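Ancestral D-type dye decolorizing peroxidase (Geotrichum candidum, PDB 7ANV) probably uses hydrogen peroxide at its heme to oxidise dyes and related substrates, as dye-decolorizing peroxidases do. Local coordinates at residues Cys337-His342 with Asn417-Lys422; Thr346-Asp351 with Lys410-Asn415. One frame throughout, in Å; residues are numbered along the deposited sequence.

Contact 1: Cys337-His342 with Asn417-Lys422; sequences CPFAAH and NFPPSK. With HEM (protoporphyrin IX containing Fe), chain B.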
loop_
_atom_site.group_PDB
_atom_site.type_symbol
_atom_site.label_atom_id
_atom_site.label_comp_id
_atom_site.label_asym_id
_atom_site.label_seq_id
_atom_site.Cartn_x
_atom_site.Cartn_y
_atom_site.Cartn_z
ATOM N N CYS A 337 6.980 -3.209 -21.369
ATOM C CA CYS A 337 6.402 -3.572 -20.056
ATOM C C CYS A 337 5.201 -4.463 -20.281
ATOM O O CYS A 337 4.252 -4.089 -20.974
ATOM C CB CYS A 337 5.962 -2.317 -19.330
ATOM S SG CYS A 337 5.404 -2.605 -17.642
ATOM N N PRO A 338 5.179 -5.655 -19.669
ATOM C CA PRO A 338 3.984 -6.493 -19.757
ATOM C C PRO A 338 2.771 -5.738 -19.195
ATOM O O PRO A 338 2.901 -4.980 -18.239
ATOM C CB PRO A 338 4.337 -7.714 -18.918
ATOM C CG PRO A 338 5.848 -7.716 -18.941
ATOM C CD PRO A 338 6.268 -6.270 -18.895
ATOM N N PHE A 339 1.584 -5.978 -19.740
ATOM C CA PHE A 339 0.336 -5.407 -19.173
ATOM C C PHE A 339 0.205 -5.762 -17.693
ATOM O O PHE A 339 -0.216 -4.925 -16.860
ATOM C CB PHE A 339 -0.909 -5.916 -19.894
ATOM C CG PHE A 339 -1.145 -5.303 -21.245
ATOM C CD1 PHE A 339 -1.419 -3.941 -21.356
ATOM C CD2 PHE A 339 -1.052 -6.058 -22.398
ATOM C CE1 PHE A 339 -1.668 -3.378 -22.594
ATOM C CE2 PHE A 339 -1.285 -5.477 -23.637
ATOM C CZ PHE A 339 -1.559 -4.143 -23.725
ATOM N N ALA A 340 0.537 -7.002 -17.335
ATOM C CA ALA A 340 0.255 -7.527 -15.994
ATOM C C ALA A 340 1.398 -7.181 -15.024
ATOM O O ALA A 340 1.313 -7.628 -13.867
ATOM C CB ALA A 340 -0.042 -9.006 -16.066
ATOM N N ALA A 341 2.445 -6.462 -15.453
ATOM C CA ALA A 341 3.488 -6.029 -14.490
ATOM C C ALA A 341 2.778 -5.257 -13.375
ATOM O O ALA A 341 1.852 -4.474 -13.674
ATOM C CB ALA A 341 4.568 -5.198 -15.171
ATOM N N HIS A 342 3.217 -5.434 -12.125
ATOM C CA HIS A 342 2.548 -4.864 -10.927
ATOM C C HIS A 342 2.201 -3.384 -11.129
ATOM O O HIS A 342 1.024 -3.032 -10.951
ATOM C CB HIS A 342 3.372 -5.106 -9.671
ATOM C CG HIS A 342 2.781 -4.511 -8.432
ATOM N ND1 HIS A 342 1.544 -4.876 -7.944
ATOM C CD2 HIS A 342 3.312 -3.643 -7.534
ATOM C CE1 HIS A 342 1.336 -4.220 -6.811
ATOM N NE2 HIS A 342 2.398 -3.412 -6.554
ATOM N N ASN A 417 -8.026 -10.135 -17.887
ATOM C CA ASN A 417 -8.375 -9.557 -19.210
ATOM C C ASN A 417 -8.401 -8.043 -19.175
ATOM O O ASN A 417 -8.686 -7.427 -20.224
ATOM C CB ASN A 417 -9.674 -10.149 -19.737
ATOM C CG ASN A 417 -9.422 -11.585 -20.135
ATOM O OD1 ASN A 417 -8.575 -11.817 -21.000
ATOM N ND2 ASN A 417 -10.046 -12.516 -19.466
ATOM N N PHE A 418 -7.969 -7.438 -18.077
ATOM C CA PHE A 418 -7.677 -5.990 -18.036
ATOM C C PHE A 418 -6.352 -5.740 -18.753
ATOM O O PHE A 418 -5.498 -6.610 -18.730
ATOM C CB PHE A 418 -7.632 -5.569 -16.568
ATOM C CG PHE A 418 -7.358 -4.108 -16.419
ATOM C CD1 PHE A 418 -8.344 -3.185 -16.700
ATOM C CD2 PHE A 418 -6.108 -3.670 -16.023
ATOM C CE1 PHE A 418 -8.102 -1.825 -16.589
ATOM C CE2 PHE A 418 -5.862 -2.309 -15.920
ATOM C CZ PHE A 418 -6.859 -1.394 -16.215
ATOM N N PRO A 419 -6.089 -4.611 -19.443
ATOM C CA PRO A 419 -7.053 -3.544 -19.746
ATOM C C PRO A 419 -7.730 -3.697 -21.105
ATOM O O PRO A 419 -7.204 -4.335 -22.029
ATOM C CB PRO A 419 -6.127 -2.316 -19.791
ATOM C CG PRO A 419 -4.855 -2.850 -20.406
ATOM C CD PRO A 419 -4.761 -4.299 -20.002
ATOM N N PRO A 420 -8.927 -3.112 -21.295
ATOM C CA PRO A 420 -9.638 -3.276 -22.568
ATOM C C PRO A 420 -8.947 -2.567 -23.742
ATOM O O PRO A 420 -9.359 -2.804 -24.866
ATOM C CB PRO A 420 -11.016 -2.667 -22.325
ATOM C CG PRO A 420 -10.912 -1.906 -21.014
ATOM C CD PRO A 420 -9.706 -2.413 -20.264
ATOM N N SER A 421 -7.991 -1.664 -23.476
ATOM C CA SER A 421 -7.247 -0.951 -24.542
ATOM C C SER A 421 -6.282 -1.923 -25.239
ATOM O O SER A 421 -5.772 -1.613 -26.331
ATOM C CB SER A 421 -6.528 0.217 -23.957
ATOM O OG SER A 421 -5.805 -0.222 -22.835
ATOM N N LYS A 422 -6.032 -3.090 -24.643
ATOM C CA LYS A 422 -5.154 -4.122 -25.271
ATOM C C LYS A 422 -5.779 -4.631 -26.567
ATOM O O LYS A 422 -6.977 -4.514 -26.812
ATOM C CB LYS A 422 -4.965 -5.264 -24.265
ATOM C CG LYS A 422 -6.183 -6.184 -24.224
ATOM C CD LYS A 422 -6.174 -7.324 -23.233
ATOM C CE LYS A 422 -7.513 -8.015 -23.165
ATOM N NZ LYS A 422 -7.918 -8.597 -24.474
HETATM C CHA HEM B . 4.127 0.208 -6.687
HETATM C CHB HEM B . 5.754 -3.817 -4.536
HETATM C CHC HEM B . 1.258 -4.632 -2.757
HETATM C CHD HEM B . -0.369 -0.819 -5.267
HETATM C C1A HEM B . 4.945 -0.813 -6.237
HETATM C C2A HEM B . 6.333 -0.912 -6.505
HETATM C C3A HEM B . 6.794 -2.049 -5.920
HETATM C C4A HEM B . 5.689 -2.649 -5.254
HETATM C CMA HEM B . 8.222 -2.569 -5.914
HETATM C CAA HEM B . 7.163 0.032 -7.368
HETATM C CBA HEM B . 7.580 1.330 -6.699
HETATM C CGA HEM B . 6.789 2.530 -7.133
HETATM O O1A HEM B . 6.389 2.745 -8.292
HETATM O O2A HEM B . 6.558 3.351 -6.304
HETATM C C1B HEM B . 4.652 -4.378 -3.863
HETATM C C2B HEM B . 4.736 -5.547 -3.043
HETATM C C3B HEM B . 3.498 -5.781 -2.520
HETATM C C4B HEM B . 2.621 -4.700 -3.048
HETATM C CMB HEM B . 5.961 -6.384 -2.798
HETATM C CAB HEM B . 3.023 -6.819 -1.575
HETATM C CBB HEM B . 3.811 -7.508 -0.713
HETATM C C1C HEM B . 0.396 -3.672 -3.310
HETATM C C2C HEM B . -0.996 -3.612 -3.144
HETATM C C3C HEM B . -1.444 -2.540 -3.894
HETATM C C4C HEM B . -0.306 -1.945 -4.501
HETATM C CMC HEM B . -1.823 -4.566 -2.293
HETATM C CAC HEM B . -2.796 -2.021 -4.114
HETATM C CBC HEM B . -3.882 -2.767 -3.972
HETATM C C1D HEM B . 0.769 -0.213 -5.799
HETATM C C2D HEM B . 0.650 1.057 -6.534
HETATM C C3D HEM B . 1.909 1.325 -6.942
HETATM C C4D HEM B . 2.769 0.225 -6.451
HETATM C CMD HEM B . -0.571 1.928 -6.812
HETATM C CAD HEM B . 2.355 2.530 -7.741
HETATM C CBD HEM B . 2.142 2.360 -9.254
HETATM C CGD HEM B . 2.462 3.620 -10.002
HETATM O O1D HEM B . 3.183 3.488 -11.024
HETATM O O2D HEM B . 1.995 4.735 -9.655
HETATM N NA HEM B . 4.552 -1.889 -5.452
HETATM N NB HEM B . 3.396 -3.908 -3.818
HETATM N NC HEM B . 0.807 -2.682 -4.176
HETATM N ND HEM B . 2.030 -0.710 -5.796
HETATM FE FE HEM B . 2.700 -2.277 -4.894
#
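The loop leading into the proximal heme helix 342-346 packs here against a proline-rich turn, Phe339 meeting Pro419 and Lys422. Pro419 reaches the ring with its CD, 3.6 Å from Phe339 CD1, and its CG lies nearly as close. At the far end of the same ring Phe339 CZ is 3.6 Å from Lys422 CB, so the phenyl group spans both ends of the type I turn Pro419-Lys422. Each neighbour comes up obliquely, its side chain running at about a right angle to that of Phe339. With CG anti to its own carbonyl carbon (chi1 -75°), Phe339, in the type I turn Pro338-Ala341, places its ring against Pro419 and Lys422. The peptide bond before Pro419 is cis, and Pro419 CB sits 3.6 Å above the centre of the Phe418 ring, so Pro419 touches two aromatic rings, Phe418 through CB over its face and Phe339 through CD and CG. Lys422 contributes just the base of its chain to the contact; the ammonium group leads away and bonds to Val426 O. The turn is closed by Lys422 N bonding to Pro419 O.

Further along the chain, just after the N-cap residue Ala341, His342 binds the heme iron through NE2 at 2.0 Å. Its ND1 is hydrogen-bonded to Asp431 OD2, a second-shell carboxylate that fixes the rotation of the imidazole and would be expected to make the ligand more electron-donating. Between the two segments the chemistry is wholly apolar: no hydrogen bond crosses, and the buried phenyl ring meets the turn through van der Waals packing alone, three residues from the iron ligand.

Contact 2: Thr346-Asp351 with Lys410-Asn415; sequences TNPRAD and KSWANN. With HEM (protoporphyrin IX containing Fe), chain B.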
loop_
_atom_site.group_PDB
_atom_site.type_symbol
_atom_site.label_atom_id
_atom_site.label_comp_id
_atom_site.label_asym_id
_atom_site.label_seq_id
_atom_site.Cartn_x
_atom_site.Cartn_y
_atom_site.Cartn_z
ATOM N N THR A 346 -1.533 -1.489 -11.349
ATOM C CA THR A 346 -2.002 -0.661 -10.214
ATOM C C THR A 346 -2.105 0.822 -10.595
ATOM O O THR A 346 -2.903 1.514 -9.963
ATOM C CB THR A 346 -1.153 -0.899 -8.965
ATOM O OG1 THR A 346 0.161 -0.470 -9.272
ATOM C CG2 THR A 346 -1.197 -2.359 -8.585
ATOM N N ASN A 347 -1.359 1.250 -11.602
ATOM C CA ASN A 347 -1.463 2.597 -12.218
ATOM C C ASN A 347 -1.352 2.435 -13.730
ATOM O O ASN A 347 -0.242 2.422 -14.270
ATOM C CB ASN A 347 -0.388 3.545 -11.679
ATOM C CG ASN A 347 -0.516 4.897 -12.326
ATOM O OD1 ASN A 347 -1.413 5.143 -13.164
ATOM N ND2 ASN A 347 0.431 5.740 -12.041
ATOM N N PRO A 348 -2.485 2.206 -14.424
ATOM C CA PRO A 348 -2.494 1.894 -15.867
ATOM C C PRO A 348 -1.998 3.016 -16.791
ATOM O O PRO A 348 -1.706 2.717 -17.968
ATOM C CB PRO A 348 -3.954 1.566 -16.163
ATOM C CG PRO A 348 -4.467 1.077 -14.820
ATOM C CD PRO A 348 -3.814 1.996 -13.814
ATOM N N ARG A 349 -1.832 4.239 -16.268
ATOM C CA ARG A 349 -1.311 5.389 -17.068
ATOM C C ARG A 349 -2.081 5.440 -18.388
ATOM O O ARG A 349 -3.344 5.453 -18.350
ATOM C CB ARG A 349 0.217 5.295 -17.162
ATOM C CG ARG A 349 0.920 5.289 -15.812
ATOM C CD ARG A 349 2.457 5.398 -15.887
ATOM N NE ARG A 349 2.977 5.188 -14.550
ATOM C CZ ARG A 349 3.858 5.937 -13.921
ATOM N NH1 ARG A 349 4.486 6.913 -14.558
ATOM N NH2 ARG A 349 4.189 5.623 -12.672
ATOM N N ALA A 350 -1.405 5.452 -19.547
ATOM C CA ALA A 350 -2.080 5.683 -20.840
ATOM C C ALA A 350 -2.994 4.507 -21.206
ATOM O O ALA A 350 -3.786 4.659 -22.107
ATOM C CB ALA A 350 -1.086 5.960 -21.939
ATOM N N ASP A 351 -2.882 3.338 -20.572
ATOM C CA ASP A 351 -3.818 2.219 -20.841
ATOM C C ASP A 351 -5.269 2.649 -20.601
ATOM O O ASP A 351 -6.190 2.004 -21.193
ATOM C CB ASP A 351 -3.494 0.983 -20.009
ATOM C CG ASP A 351 -2.194 0.305 -20.375
ATOM O OD1 ASP A 351 -1.563 0.745 -21.344
ATOM O OD2 ASP A 351 -1.787 -0.643 -19.626
ATOM N N LYS A 410 -9.229 -5.651 -7.199
ATOM C CA LYS A 410 -10.256 -6.577 -7.715
ATOM C C LYS A 410 -10.536 -6.366 -9.212
ATOM O O LYS A 410 -10.732 -7.382 -9.902
ATOM C CB LYS A 410 -11.512 -6.452 -6.868
ATOM C CG LYS A 410 -11.309 -6.867 -5.420
ATOM C CD LYS A 410 -12.574 -6.981 -4.630
ATOM C CE LYS A 410 -13.047 -5.666 -4.092
ATOM N NZ LYS A 410 -14.287 -5.829 -3.313
ATOM N N SER A 411 -10.623 -5.134 -9.697
ATOM C CA SER A 411 -10.901 -4.835 -11.125
ATOM C C SER A 411 -9.648 -4.934 -12.003
ATOM O O SER A 411 -9.814 -5.150 -13.197
ATOM C CB SER A 411 -11.592 -3.519 -11.308
ATOM O OG SER A 411 -12.881 -3.592 -10.765
ATOM N N TRP A 412 -8.454 -4.741 -11.439
ATOM C CA TRP A 412 -7.206 -4.631 -12.212
ATOM C C TRP A 412 -6.291 -5.816 -11.891
ATOM O O TRP A 412 -6.141 -6.693 -12.769
ATOM C CB TRP A 412 -6.550 -3.258 -11.966
ATOM C CG TRP A 412 -7.346 -2.091 -12.478
ATOM C CD1 TRP A 412 -8.413 -2.124 -13.319
ATOM C CD2 TRP A 412 -7.051 -0.700 -12.265
ATOM N NE1 TRP A 412 -8.842 -0.846 -13.605
ATOM C CE2 TRP A 412 -8.018 0.045 -12.973
ATOM C CE3 TRP A 412 -6.090 -0.004 -11.521
ATOM C CZ2 TRP A 412 -8.041 1.439 -12.958
ATOM C CZ3 TRP A 412 -6.110 1.375 -11.511
ATOM C CH2 TRP A 412 -7.075 2.088 -12.233
ATOM N N ALA A 413 -5.707 -5.872 -10.705
ATOM C CA ALA A 413 -4.722 -6.920 -10.351
ATOM C C ALA A 413 -5.315 -8.323 -10.530
ATOM O O ALA A 413 -4.616 -9.221 -11.044
ATOM C CB ALA A 413 -4.208 -6.675 -8.960
ATOM N N ASN A 414 -6.566 -8.531 -10.108
ATOM C CA ASN A 414 -7.232 -9.859 -10.151
ATOM C C ASN A 414 -7.922 -10.161 -11.488
ATOM O O ASN A 414 -8.628 -11.176 -11.560
ATOM C CB ASN A 414 -8.267 -9.985 -9.025
ATOM C CG ASN A 414 -7.652 -9.931 -7.636
ATOM O OD1 ASN A 414 -6.428 -9.983 -7.471
ATOM N ND2 ASN A 414 -8.512 -9.890 -6.630
ATOM N N ASN A 415 -7.808 -9.276 -12.476
ATOM C CA ASN A 415 -8.580 -9.399 -13.715
ATOM C C ASN A 415 -7.629 -9.769 -14.836
ATOM O O ASN A 415 -6.850 -8.918 -15.279
ATOM C CB ASN A 415 -9.322 -8.106 -13.982
ATOM C CG ASN A 415 -10.184 -8.227 -15.205
ATOM O OD1 ASN A 415 -10.105 -9.208 -15.928
ATOM N ND2 ASN A 415 -10.967 -7.187 -15.451
HETATM C CHA HEM B . 4.127 0.208 -6.687
HETATM C CHB HEM B . 5.754 -3.817 -4.536
HETATM C CHC HEM B . 1.258 -4.632 -2.757
HETATM C CHD HEM B . -0.369 -0.819 -5.267
HETATM C C1A HEM B . 4.945 -0.813 -6.237
HETATM C C2A HEM B . 6.333 -0.912 -6.505
HETATM C C3A HEM B . 6.794 -2.049 -5.920
HETATM C C4A HEM B . 5.689 -2.649 -5.254
HETATM C CMA HEM B . 8.222 -2.569 -5.914
HETATM C CAA HEM B . 7.163 0.032 -7.368
HETATM C CBA HEM B . 7.580 1.330 -6.699
HETATM C CGA HEM B . 6.789 2.530 -7.133
HETATM O O1A HEM B . 6.389 2.745 -8.292
HETATM O O2A HEM B . 6.558 3.351 -6.304
HETATM C C1B HEM B . 4.652 -4.378 -3.863
HETATM C C2B HEM B . 4.736 -5.547 -3.043
HETATM C C3B HEM B . 3.498 -5.781 -2.520
HETATM C C4B HEM B . 2.621 -4.700 -3.048
HETATM C CMB HEM B . 5.961 -6.384 -2.798
HETATM C CAB HEM B . 3.023 -6.819 -1.575
HETATM C CBB HEM B . 3.811 -7.508 -0.713
HETATM C C1C HEM B . 0.396 -3.672 -3.310
HETATM C C2C HEM B . -0.996 -3.612 -3.144
HETATM C C3C HEM B . -1.444 -2.540 -3.894
HETATM C C4C HEM B . -0.306 -1.945 -4.501
HETATM C CMC HEM B . -1.823 -4.566 -2.293
HETATM C CAC HEM B . -2.796 -2.021 -4.114
HETATM C CBC HEM B . -3.882 -2.767 -3.972
HETATM C C1D HEM B . 0.769 -0.213 -5.799
HETATM C C2D HEM B . 0.650 1.057 -6.534
HETATM C C3D HEM B . 1.909 1.325 -6.942
HETATM C C4D HEM B . 2.769 0.225 -6.451
HETATM C CMD HEM B . -0.571 1.928 -6.812
HETATM C CAD HEM B . 2.355 2.530 -7.741
HETATM C CBD HEM B . 2.142 2.360 -9.254
HETATM C CGD HEM B . 2.462 3.620 -10.002
HETATM O O1D HEM B . 3.183 3.488 -11.024
HETATM O O2D HEM B . 1.995 4.735 -9.655
HETATM N NA HEM B . 4.552 -1.889 -5.452
HETATM N NB HEM B . 3.396 -3.908 -3.818
HETATM N NC HEM B . 0.807 -2.682 -4.176
HETATM N ND HEM B . 2.030 -0.710 -5.796
HETATM FE FE HEM B . 2.700 -2.277 -4.894
#
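Trp412 keeps CG anti to its carbonyl carbon (chi1 -66°), which carries the indole off its helix and under the pyrrolidine of Pro348. Pro348 CG stands over the six-membered ring, 3.7 Å from its centroid and 10° off the normal, a CH-pi contact nearly centred on the benzo ring and so off-centre on the indole as a whole. Pro348 CD comes closer to a single atom, lying 3.3 Å from Trp412 CZ3, which makes the packing tight. The carbonyl of Thr346 meets the indole differently: its O lies at the ring edge, in plane, 3.6 Å from Trp412 CZ3.

The residues flanking the proline turn to the heme. Asn347 ND2 donates to heme O2D at 3.0 Å, while its OD1 takes the backbone N of Arg349 from above the carbonyl plane, forming an Asx turn; both ends of the amide are thereby used and its orientation is fixed. Arg349, extended from CG to NE, brings NH2 to heme O1D at 2.9 Å, with the oxygen in the guanidinium plane. One propionate thus receives a bond on each oxygen, and the arginine probably helps to balance its negative charge. Thr346 OG1 is 3.2 Å from heme C2D and is hydrogen-bonded to His342 O.

Trp412 belongs to the last turn of helix 405-413, and its carbonyl oxygen accepts from Lys345 NZ of helix 342-346. Pro348 lies just beyond the C-terminal end of that second helix, so the CH-pi contact joins the exit of the proximal helix to the end of helix 405-413, ahead of helix 357-361.

Overall arrangement
Both contacts are buried and lie on the same side of the chain's centre, their centres about 7 Å apart, one at each end of helix 342-346. Contact 1 precedes that helix and includes the iron ligand; contact 2 follows it and reaches a propionate. No hydrogen bond crosses either contact, but contact 1 is purely apolar, a phenyl ring against a turn whose Pro420 is exposed, whereas contact 2 sets a proline over an indole face and adds a backbone carbonyl at the indole edge. They also touch directly: Phe418 stacks on Trp412 and packs against Pro348, and Ser421 OG, 2.8 Å from Asp351 O, probably adds a hydrogen bond between the two.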